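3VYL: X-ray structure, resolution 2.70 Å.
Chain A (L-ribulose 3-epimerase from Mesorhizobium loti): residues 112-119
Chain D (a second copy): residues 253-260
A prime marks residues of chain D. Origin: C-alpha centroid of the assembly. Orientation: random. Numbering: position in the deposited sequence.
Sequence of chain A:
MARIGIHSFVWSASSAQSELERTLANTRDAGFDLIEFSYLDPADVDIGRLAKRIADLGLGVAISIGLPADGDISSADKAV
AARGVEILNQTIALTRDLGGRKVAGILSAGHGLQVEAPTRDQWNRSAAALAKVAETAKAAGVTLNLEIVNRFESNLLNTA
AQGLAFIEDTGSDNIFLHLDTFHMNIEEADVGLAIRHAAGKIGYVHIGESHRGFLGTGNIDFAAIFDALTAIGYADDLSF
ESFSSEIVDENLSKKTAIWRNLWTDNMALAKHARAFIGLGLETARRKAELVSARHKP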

# COMPACT_ATOMS: atom_id res chain seq x y z
N GLY A 112 17.02 -10.58 24.05
CA GLY A 112 18.00 -9.51 24.05
C GLY A 112 18.94 -9.58 22.87
O GLY A 112 18.89 -10.54 22.10
N LEU A 113 19.77 -8.55 22.72
CA LEU A 113 20.80 -8.54 21.69
C LEU A 113 21.92 -9.48 22.10
O LEU A 113 22.51 -9.33 23.17
CB LEU A 113 21.33 -7.13 21.43
CG LEU A 113 22.46 -6.99 20.39
CD1 LEU A 113 22.11 -7.63 19.05
CD2 LEU A 113 22.81 -5.53 20.17
N GLN A 114 22.20 -10.45 21.24
CA GLN A 114 23.22 -11.46 21.52
C GLN A 114 24.57 -11.05 20.98
O GLN A 114 24.66 -10.39 19.95
CB GLN A 114 22.83 -12.82 20.93
CG GLN A 114 21.51 -13.37 21.45
CD GLN A 114 21.38 -13.30 22.95
OE1 GLN A 114 20.32 -12.96 23.47
NE2 GLN A 114 22.45 -13.62 23.67
N VAL A 115 25.63 -11.44 21.68
CA VAL A 115 26.98 -11.09 21.25
C VAL A 115 27.63 -12.15 20.36
O VAL A 115 28.62 -11.88 19.69
CB VAL A 115 27.89 -10.71 22.44
CG1 VAL A 115 27.75 -9.22 22.72
CG2 VAL A 115 27.57 -11.54 23.68
N GLU A 116 27.04 -13.34 20.34
CA GLU A 116 27.47 -14.38 19.41
C GLU A 116 26.44 -14.59 18.31
O GLU A 116 25.24 -14.53 18.57
CB GLU A 116 27.74 -15.70 20.16
CG GLU A 116 28.87 -15.68 21.19
CD GLU A 116 30.22 -15.23 20.64
OE1 GLU A 116 30.42 -15.24 19.41
OE2 GLU A 116 31.11 -14.85 21.45
N ALA A 117 26.91 -14.84 17.08
CA ALA A 117 26.05 -15.34 15.98
C ALA A 117 25.45 -16.70 16.35
O ALA A 117 26.02 -17.42 17.18
CB ALA A 117 26.84 -15.44 14.68
N PRO A 118 24.31 -17.06 15.76
CA PRO A 118 23.71 -18.34 16.14
C PRO A 118 24.49 -19.54 15.59
O PRO A 118 25.19 -19.40 14.58
CB PRO A 118 22.33 -18.28 15.51
CG PRO A 118 22.52 -17.45 14.30
CD PRO A 118 23.56 -16.42 14.66
N THR A 119 24.36 -20.68 16.25
CA THR A 119 25.00 -21.95 15.85
C THR A 119 23.95 -23.06 15.75
O THR A 119 22.83 -22.93 16.27
CB THR A 119 26.09 -22.38 16.87
OG1 THR A 119 25.49 -22.69 18.14
CG2 THR A 119 27.16 -21.30 17.07
N SER D 253 28.72 -7.07 12.28
CA SER D 253 27.74 -8.17 12.26
C SER D 253 27.04 -8.30 13.61
O SER D 253 25.82 -8.44 13.67
CB SER D 253 28.42 -9.50 11.91
OG SER D 253 29.21 -9.40 10.74
N LYS D 254 27.83 -8.26 14.68
CA LYS D 254 27.31 -8.39 16.04
C LYS D 254 26.56 -7.14 16.48
O LYS D 254 25.67 -7.21 17.34
CB LYS D 254 28.44 -8.75 17.03
CG LYS D 254 29.02 -10.15 16.80
CD LYS D 254 30.28 -10.43 17.61
CE LYS D 254 30.87 -11.78 17.21
NZ LYS D 254 31.72 -12.44 18.25
N LYS D 255 26.89 -6.01 15.87
CA LYS D 255 26.28 -4.73 16.22
C LYS D 255 24.96 -4.46 15.48
O LYS D 255 23.98 -4.06 16.10
CB LYS D 255 27.28 -3.59 16.00
CG LYS D 255 26.83 -2.25 16.55
CD LYS D 255 27.89 -1.18 16.31
CE LYS D 255 28.93 -1.14 17.42
NZ LYS D 255 29.54 0.22 17.51
N THR D 256 24.94 -4.68 14.17
CA THR D 256 23.71 -4.55 13.38
C THR D 256 22.91 -5.87 13.31
O THR D 256 21.96 -6.01 12.52
CB THR D 256 23.98 -3.99 11.96
OG1 THR D 256 25.05 -4.71 11.36
CG2 THR D 256 24.35 -2.55 12.02
N ALA D 257 23.30 -6.82 14.16
CA ALA D 257 22.62 -8.10 14.36
C ALA D 257 22.28 -8.86 13.07
O ALA D 257 21.15 -9.33 12.89
CB ALA D 257 21.40 -7.92 15.24
N ILE D 258 23.26 -8.97 12.18
CA ILE D 258 23.09 -9.72 10.95
C ILE D 258 23.34 -11.19 11.27
O ILE D 258 24.48 -11.63 11.28
CB ILE D 258 24.05 -9.26 9.83
CG1 ILE D 258 24.08 -7.73 9.73
CG2 ILE D 258 23.67 -9.90 8.49
CD1 ILE D 258 25.37 -7.18 9.14
N TRP D 259 22.27 -11.93 11.55
CA TRP D 259 22.38 -13.33 11.95
C TRP D 259 22.21 -14.25 10.79
O TRP D 259 22.63 -15.41 10.83
CB TRP D 259 21.33 -13.66 13.00
CG TRP D 259 21.29 -12.74 14.19
CD1 TRP D 259 20.17 -12.15 14.78
CD2 TRP D 259 22.43 -12.27 14.99
NE1 TRP D 259 20.53 -11.38 15.86
CE2 TRP D 259 21.87 -11.41 16.04
CE3 TRP D 259 23.80 -12.47 14.94
CZ2 TRP D 259 22.68 -10.80 16.99
CZ3 TRP D 259 24.60 -11.85 15.91
CH2 TRP D 259 24.05 -11.03 16.90
N ARG D 260 21.56 -13.75 9.75
CA ARG D 260 21.19 -14.52 8.57
C ARG D 260 21.57 -13.69 7.36
O ARG D 260 21.54 -12.46 7.40
CB ARG D 260 19.67 -14.83 8.57
CG ARG D 260 18.80 -13.60 8.79
CD ARG D 260 17.41 -13.92 9.32
NE ARG D 260 16.49 -14.06 8.20
CZ ARG D 260 15.57 -13.17 7.84
NH1 ARG D 260 14.81 -13.44 6.78
NH2 ARG D 260 15.40 -12.04 8.51

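The most unusual feature of this contact is how much of it rests on a single indole: Trp259′ touches five of the six residues from Leu113 to Pro118, all but Val115, and gives up 104 Å² to them, the largest share of any residue in a contact that buries 401 Å² in all. Its CA-to-CB bond points sideways, but with chi1 at -53° (m) the end of the side chain comes nearer to chain A, whose irregular backbone runs past it. Such an irregular segment brings carbonyls and apolar groups around the indole, and tryptophan is large enough to meet them all.

At the ring edge, near its plane, lie two quite different partners. The carbonyl O of Gln114 comes 3.2 Å from CH2 of Trp259′, a favourable place for a carbonyl because the aromatic C-H edge carries a slight positive charge. Close by, CD1 of Leu113 packs 3.8 Å from CZ2 of Trp259′. Farther along, Ala117 CA sits 3.8 Å from Trp259′ CZ3, and the short alanine side chain lets backbone and ring approach closely. Pro118 closes this end, its CD 3.9 Å from CB of Trp259′; its compact apolar ring covers the base of the tryptophan side chain. The indole nitrogen NE1 is hydrogen-bonded elsewhere in the structure, so this polar atom is satisfied.

Leu113 also reaches beyond the indole. Its CA-to-CB bond points sideways, yet the t, p rotamer brings its end nearer to chain D, where CD1 lies 3.9 Å from CB of Ala257′. Ala257′ points toward chain A and leaves room for the branched leucine end. It follows the end of the helix, and its positive phi and psi, 48° and 48°, belong to a turn in which Ile258′ N donates a 3.0 Å hydrogen bond to Ser253′ O.

The polar part of the contact belongs to Lys254′, on the last turn of that helix. It points toward chain A and, with chi2 to chi4 all t, stretches its chain past the backbone: CD lies 3.0 Å from Val115 O, a tight approach. The extension delivers NZ to Glu116, where a salt bridge joins NZ of Lys254′ to OE1 of Glu116 at 3.3 Å; the hydrogen bond within it is weak. Glu116 starts out pointing away, but its m, m rotamer turns the carboxylate back. Lysine suits this place because its methylenes can cover the backbone while its charged end reaches the acid. Val115, pointing away, contributes chiefly through its carbonyl.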